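Side-chain contacts in vesicular integral-membrane protein VIP36 (Canis lupus familiaris, PDB 2DUR), which binds high-mannose glycans through its calcium-dependent lumenal lectin domain and takes part in transporting and sorting glycoproteins in the early secretory pathway: residues 157-162 / 214-219; 8-13 / 57-62. One frame throughout, in Å; residues are numbered along the deposited sequence.

In the fold
Both contacts belong to the lumenal L-type lectin domain, a beta sandwich of two antiparallel sheets. From the N terminus, the segment 8-13 runs in the loop region before strand 27-31 and meets 57-62, which connects strand 49-55 of one sheet to strand 64-73 of the other; this is contact 2. Its loop is closed before contact 1 begins, so the two follow in series and neither nest nor cross. Contact 1 joins the loop between strands 152-155 and 165-172 to the chain leading into strand 217-227, in a segment that opens with Leu214 of the mannose pocket. The centres of contact 1 and contact 2 are 26 Å apart, on opposite sides of the chain's centre.

Contact 1 (157-162 / 214-219); sequences DFRNRD and LSDNHD. With MAN (alpha-D-mannopyranose), chain C.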
loop_
_atom_site.group_PDB
_atom_site.type_symbol
_atom_site.label_atom_id
_atom_site.label_comp_id
_atom_site.label_asym_id
_atom_site.label_seq_id
_atom_site.Cartn_x
_atom_site.Cartn_y
_atom_site.Cartn_z
ATOM N N ASP A 157 -9.385 -12.669 -1.085
ATOM C CA ASP A 157 -10.452 -12.722 -0.082
ATOM C C ASP A 157 -9.868 -12.334 1.265
ATOM O O ASP A 157 -9.452 -13.199 2.056
ATOM C CB ASP A 157 -11.050 -14.146 -0.058
ATOM C CG ASP A 157 -12.202 -14.298 0.929
ATOM O OD1 ASP A 157 -12.671 -13.286 1.495
ATOM O OD2 ASP A 157 -12.646 -15.455 1.128
ATOM N N PHE A 158 -9.771 -11.028 1.522
ATOM C CA PHE A 158 -9.094 -10.578 2.734
ATOM C C PHE A 158 -9.994 -9.966 3.804
ATOM O O PHE A 158 -9.508 -9.617 4.877
ATOM C CB PHE A 158 -7.917 -9.646 2.423
ATOM C CG PHE A 158 -8.298 -8.407 1.661
ATOM C CD1 PHE A 158 -7.985 -8.292 0.321
ATOM C CD2 PHE A 158 -8.928 -7.334 2.309
ATOM C CE1 PHE A 158 -8.322 -7.122 -0.406
ATOM C CE2 PHE A 158 -9.258 -6.171 1.602
ATOM C CZ PHE A 158 -8.959 -6.063 0.263
ATOM N N ARG A 159 -11.287 -9.844 3.530
ATOM C CA ARG A 159 -12.173 -9.153 4.451
ATOM C C ARG A 159 -12.807 -10.093 5.469
ATOM O O ARG A 159 -13.244 -11.197 5.114
ATOM C CB ARG A 159 -13.260 -8.433 3.666
ATOM C CG ARG A 159 -13.924 -7.392 4.445
ATOM C CD ARG A 159 -14.790 -6.528 3.542
ATOM N NE ARG A 159 -15.786 -5.910 4.386
ATOM C CZ ARG A 159 -16.873 -6.516 4.842
ATOM N NH1 ARG A 159 -17.137 -7.780 4.508
ATOM N NH2 ARG A 159 -17.695 -5.856 5.632
ATOM N N ASN A 160 -12.849 -9.650 6.721
ATOM C CA ASN A 160 -13.619 -10.346 7.759
ATOM C C ASN A 160 -13.132 -11.776 7.954
ATOM O O ASN A 160 -13.956 -12.690 8.127
ATOM C CB ASN A 160 -15.121 -10.359 7.417
ATOM C CG ASN A 160 -15.845 -9.081 7.860
ATOM O OD1 ASN A 160 -15.301 -8.267 8.598
ATOM N ND2 ASN A 160 -17.083 -8.919 7.416
ATOM N N ARG A 161 -11.818 -11.964 7.921
ATOM C CA ARG A 161 -11.237 -13.286 8.166
ATOM C C ARG A 161 -11.064 -13.574 9.664
ATOM O O ARG A 161 -10.858 -12.665 10.458
ATOM C CB ARG A 161 -9.898 -13.427 7.431
ATOM C CG ARG A 161 -9.953 -13.112 5.926
ATOM C CD ARG A 161 -10.988 -13.950 5.168
ATOM N NE ARG A 161 -10.731 -15.391 5.321
ATOM C CZ ARG A 161 -10.058 -16.152 4.449
ATOM N NH1 ARG A 161 -9.564 -15.649 3.313
ATOM N NH2 ARG A 161 -9.881 -17.445 4.709
ATOM N N ASP A 162 -11.089 -14.856 10.037
ATOM C CA ASP A 162 -10.953 -15.241 11.456
ATOM C C ASP A 162 -9.520 -15.416 11.964
ATOM O O ASP A 162 -9.298 -15.895 13.085
ATOM C CB ASP A 162 -11.774 -16.492 11.743
ATOM C CG ASP A 162 -13.263 -16.255 11.569
ATOM O OD1 ASP A 162 -13.714 -15.101 11.775
ATOM O OD2 ASP A 162 -13.982 -17.221 11.224
ATOM N N LEU A 214 -20.392 3.784 1.911
ATOM C CA LEU A 214 -20.143 2.452 2.517
ATOM C C LEU A 214 -18.871 2.504 3.320
ATOM O O LEU A 214 -17.986 3.318 3.050
ATOM C CB LEU A 214 -20.036 1.399 1.412
ATOM C CG LEU A 214 -21.255 1.267 0.491
ATOM C CD1 LEU A 214 -20.979 0.277 -0.623
ATOM C CD2 LEU A 214 -22.492 0.869 1.314
ATOM N N SER A 215 -18.756 1.631 4.315
ATOM C CA SER A 215 -17.657 1.759 5.233
ATOM C C SER A 215 -17.124 0.382 5.657
ATOM O O SER A 215 -17.669 -0.659 5.270
ATOM C CB SER A 215 -18.070 2.587 6.453
ATOM O OG SER A 215 -19.044 1.890 7.211
ATOM N N ASP A 216 -16.038 0.435 6.410
ATOM C CA ASP A 216 -15.369 -0.727 7.024
ATOM C C ASP A 216 -14.304 -0.175 7.954
ATOM O O ASP A 216 -13.792 0.946 7.788
ATOM C CB ASP A 216 -14.624 -1.595 5.984
ATOM C CG ASP A 216 -15.354 -2.850 5.591
ATOM O OD1 ASP A 216 -16.203 -3.390 6.356
ATOM O OD2 ASP A 216 -15.039 -3.350 4.485
ATOM N N ASN A 217 -13.916 -0.971 8.938
ATOM C CA ASN A 217 -12.700 -0.662 9.655
ATOM C C ASN A 217 -11.539 -1.046 8.758
ATOM O O ASN A 217 -11.538 -2.140 8.210
ATOM C CB ASN A 217 -12.588 -1.513 10.918
ATOM C CG ASN A 217 -13.671 -1.197 11.926
ATOM O OD1 ASN A 217 -13.657 -0.122 12.542
ATOM N ND2 ASN A 217 -14.607 -2.140 12.109
ATOM N N HIS A 218 -10.591 -0.129 8.603
ATOM C CA HIS A 218 -9.347 -0.398 7.857
ATOM C C HIS A 218 -8.188 -0.215 8.820
ATOM O O HIS A 218 -7.799 0.895 9.122
ATOM C CB HIS A 218 -9.235 0.568 6.645
ATOM C CG HIS A 218 -10.335 0.405 5.647
ATOM N ND1 HIS A 218 -11.405 1.280 5.558
ATOM C CD2 HIS A 218 -10.509 -0.494 4.652
ATOM C CE1 HIS A 218 -12.218 0.879 4.596
ATOM N NE2 HIS A 218 -11.693 -0.190 4.024
ATOM N N ASP A 219 -7.642 -1.340 9.326
ATOM C CA ASP A 219 -6.571 -1.286 10.324
ATOM C C ASP A 219 -5.208 -1.708 9.761
ATOM O O ASP A 219 -5.129 -2.608 8.930
ATOM C CB ASP A 219 -6.858 -2.225 11.505
ATOM C CG ASP A 219 -8.146 -1.894 12.234
ATOM O OD1 ASP A 219 -8.619 -0.748 12.108
ATOM O OD2 ASP A 219 -8.665 -2.777 12.952
HETATM C C1 MAN C . -20.157 6.984 -2.524
HETATM C C2 MAN C . -18.958 7.534 -3.292
HETATM C C3 MAN C . -18.149 6.392 -3.924
HETATM C C4 MAN C . -17.828 5.289 -2.904
HETATM C C5 MAN C . -19.156 4.785 -2.364
HETATM C C6 MAN C . -18.968 3.619 -1.390
HETATM O O1 MAN C . -21.206 6.642 -3.426
HETATM O O2 MAN C . -18.134 8.234 -2.393
HETATM O O3 MAN C . -16.963 6.910 -4.509
HETATM O O4 MAN C . -17.106 4.220 -3.474
HETATM O O5 MAN C . -19.756 5.888 -1.701
HETATM O O6 MAN C . -18.343 4.071 -0.208
#
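Asp216 OD2 takes the shortest bond here, 2.7 Å from Arg159 NE at an N-H...O angle of 156°, in a side-on salt bridge at the sugar-binding end of the L-type lectin sandwich. The second oxygen completes the grip: Arg159 NH2 reaches the syn lone pair of Asp216 OD1 at 3.0 Å, while NE adds a weak bond to the same OD1. Both oxygens lie near the guanidinium plane, and the two flat groups are turned 27° apart, so the charges meet edge to edge. Arg159 has CG anti to its backbone nitrogen (chi1 -162°) and its chain extended as far as NE; with Asp216 reaching from the opposite direction, the two side chains bridge the 9.4 Å between the CA atoms of Arg159 and Asp216. Asn160 CG sits 3.8 Å above the guanidinium plane, toward its rim. The bridge thus ties the 157-162 loop to the chain entering strand 217-227, and Asp216 O is hydrogen-bonded to Thr43. Leu214 belongs to the glycan pocket, where Asp83, Asn118, His142 and Asp213 also hold the mannose. Leu214 CB packs 3.7 Å from mannose C6, and the backbone Leu214 N donates to mannose O6 at 3.0 Å.

Contact 2 (8-13 / 57-62); sequences REHSLI and QPCFLK
The backbones of 8-13 and 57-62 approach most closely at His10 and Cys59, whose CA atoms are 7.3 Å apart, with neither segment forming regular helix or strand. This is packing at the flank of the L-type lectin beta sandwich, where the N-terminal chain meets the link between strands 49-55 and 64-73, away from the sugar and calcium sites. The His10 imidazole lies between the two backbones. With CG anti to the carbonyl carbon (chi1 -61°), its ring reaches across to the other backbone, and CE1 lies 3.3 Å from Gln57 O and equally close to Pro58 O, both near the ring's edge. One face receives Cys59: CB makes a CH-pi contact 4.2 Å from the ring centroid, 17° off the normal, and SG stands over the same face. Glu9 CG covers the opposite face, 3.9 Å above its centre, sandwiching the ring between the two side chains. Both ring nitrogens have polar partners, which should help fix the ring's rotation: ND1 is hydrogen-bonded to Asn55, at the end of strand 49-55, and NE2 to a water. A second water links the backbones, donating to Glu9 O and accepting weakly from Gln57 N. The water at His10 NE2, 2.8 Å away, also accepts a hydrogen bond from Phe60 N.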
loop_
_atom_site.group_PDB
_atom_site.type_symbol
_atom_site.label_atom_id
_atom_site.label_comp_id
_atom_site.label_asym_id
_atom_site.label_seq_id
_atom_site.Cartn_x
_atom_site.Cartn_y
_atom_site.Cartn_z
ATOM N N ARG A 8 14.197 -0.390 10.896
ATOM C CA ARG A 8 13.187 0.039 11.872
ATOM C C ARG A 8 12.593 1.412 11.566
ATOM O O ARG A 8 11.410 1.664 11.865
ATOM C CB ARG A 8 13.751 -0.024 13.301
ATOM C CG ARG A 8 12.754 0.345 14.423
ATOM C CD ARG A 8 11.607 -0.622 14.520
ATOM N NE ARG A 8 10.617 -0.182 15.503
ATOM C CZ ARG A 8 9.604 0.645 15.242
ATOM N NH1 ARG A 8 9.441 1.149 14.018
ATOM N NH2 ARG A 8 8.752 0.978 16.210
ATOM N N GLU A 9 13.382 2.271 10.935
ATOM C CA GLU A 9 12.985 3.649 10.668
ATOM C C GLU A 9 11.899 3.726 9.576
ATOM O O GLU A 9 11.206 4.742 9.446
ATOM C CB GLU A 9 14.188 4.522 10.308
ATOM C CG GLU A 9 14.852 4.222 8.971
ATOM C CD GLU A 9 15.915 3.121 9.015
ATOM O OE1 GLU A 9 15.806 2.143 9.797
ATOM O OE2 GLU A 9 16.868 3.236 8.217
ATOM N N HIS A 10 11.779 2.651 8.805
ATOM C CA HIS A 10 10.755 2.548 7.751
ATOM C C HIS A 10 9.646 1.580 8.132
ATOM O O HIS A 10 8.832 1.151 7.279
ATOM C CB HIS A 10 11.401 2.153 6.408
ATOM C CG HIS A 10 12.402 3.143 5.897
ATOM N ND1 HIS A 10 12.136 4.491 5.806
ATOM C CD2 HIS A 10 13.671 2.976 5.442
ATOM C CE1 HIS A 10 13.192 5.113 5.311
ATOM N NE2 HIS A 10 14.137 4.216 5.079
ATOM N N SER A 11 9.574 1.241 9.421
ATOM C CA SER A 11 8.598 0.278 9.890
ATOM C C SER A 11 7.683 0.894 10.935
ATOM O O SER A 11 8.064 1.842 11.604
ATOM C CB SER A 11 9.296 -0.951 10.508
ATOM O OG SER A 11 10.166 -1.585 9.564
ATOM N N LEU A 12 6.500 0.315 11.061
ATOM C CA LEU A 12 5.491 0.728 12.028
ATOM C C LEU A 12 5.237 -0.505 12.869
ATOM O O LEU A 12 4.707 -1.506 12.395
ATOM C CB LEU A 12 4.206 1.157 11.299
ATOM C CG LEU A 12 2.980 1.436 12.191
ATOM C CD1 LEU A 12 2.994 2.897 12.680
ATOM C CD2 LEU A 12 1.661 1.069 11.494
ATOM N N ILE A 13 5.641 -0.463 14.142
ATOM C CA ILE A 13 5.546 -1.658 14.980
ATOM C C ILE A 13 5.042 -1.250 16.364
ATOM O O ILE A 13 5.541 -0.267 16.925
ATOM C CB ILE A 13 6.939 -2.353 15.116
ATOM C CG1 ILE A 13 7.482 -2.760 13.736
ATOM C CG2 ILE A 13 6.837 -3.578 15.993
ATOM C CD1 ILE A 13 8.926 -3.274 13.740
ATOM N N GLN A 57 10.892 9.483 7.140
ATOM C CA GLN A 57 12.114 9.544 6.358
ATOM C C GLN A 57 11.927 8.923 4.980
ATOM O O GLN A 57 11.378 7.824 4.889
ATOM C CB GLN A 57 13.231 8.807 7.094
ATOM C CG GLN A 57 13.671 9.491 8.408
ATOM C CD GLN A 57 14.045 10.949 8.189
ATOM O OE1 GLN A 57 15.011 11.253 7.480
ATOM N NE2 GLN A 57 13.272 11.861 8.785
ATOM N N PRO A 58 12.437 9.597 3.928
ATOM C CA PRO A 58 12.425 8.971 2.600
ATOM C C PRO A 58 13.224 7.671 2.626
ATOM O O PRO A 58 14.212 7.568 3.375
ATOM C CB PRO A 58 13.145 9.984 1.699
ATOM C CG PRO A 58 13.198 11.263 2.461
ATOM C CD PRO A 58 13.077 10.921 3.924
ATOM N N CYS A 59 12.800 6.702 1.814
ATOM C CA CYS A 59 13.508 5.433 1.686
ATOM C C CYS A 59 14.528 5.484 0.550
ATOM O O CYS A 59 14.148 5.714 -0.608
ATOM C CB CYS A 59 12.518 4.299 1.398
ATOM S SG CYS A 59 13.336 2.679 1.289
ATOM N N PHE A 60 15.803 5.235 0.868
ATOM C CA PHE A 60 16.851 5.231 -0.165
ATOM C C PHE A 60 17.346 3.824 -0.506
ATOM O O PHE A 60 18.334 3.676 -1.228
ATOM C CB PHE A 60 18.004 6.187 0.188
ATOM C CG PHE A 60 17.605 7.634 0.177
ATOM C CD1 PHE A 60 17.161 8.257 1.350
ATOM C CD2 PHE A 60 17.647 8.371 -0.998
ATOM C CE1 PHE A 60 16.778 9.581 1.353
ATOM C CE2 PHE A 60 17.267 9.734 -1.003
ATOM C CZ PHE A 60 16.831 10.325 0.188
ATOM N N LEU A 61 16.646 2.804 -0.019
ATOM C CA LEU A 61 16.939 1.410 -0.390
ATOM C C LEU A 61 16.533 1.149 -1.839
ATOM O O LEU A 61 15.418 1.466 -2.228
ATOM C CB LEU A 61 16.183 0.428 0.497
ATOM C CG LEU A 61 16.472 0.475 2.006
ATOM C CD1 LEU A 61 15.624 -0.537 2.692
ATOM C CD2 LEU A 61 17.947 0.224 2.293
ATOM N N LYS A 62 17.434 0.552 -2.626
ATOM C CA LYS A 62 17.084 0.148 -3.985
ATOM C C LYS A 62 16.304 -1.158 -4.024
ATOM O O LYS A 62 15.494 -1.387 -4.926
ATOM C CB LYS A 62 18.345 -0.001 -4.837
ATOM C CG LYS A 62 19.155 1.265 -5.000
ATOM C CD LYS A 62 20.446 0.922 -5.751
ATOM C CE LYS A 62 21.364 2.111 -5.864
ATOM N NZ LYS A 62 21.928 2.510 -4.549
HETATM O O HOH W 1 11.194 7.530 9.540
HETATM O O HOH W 2 16.487 4.625 3.642
#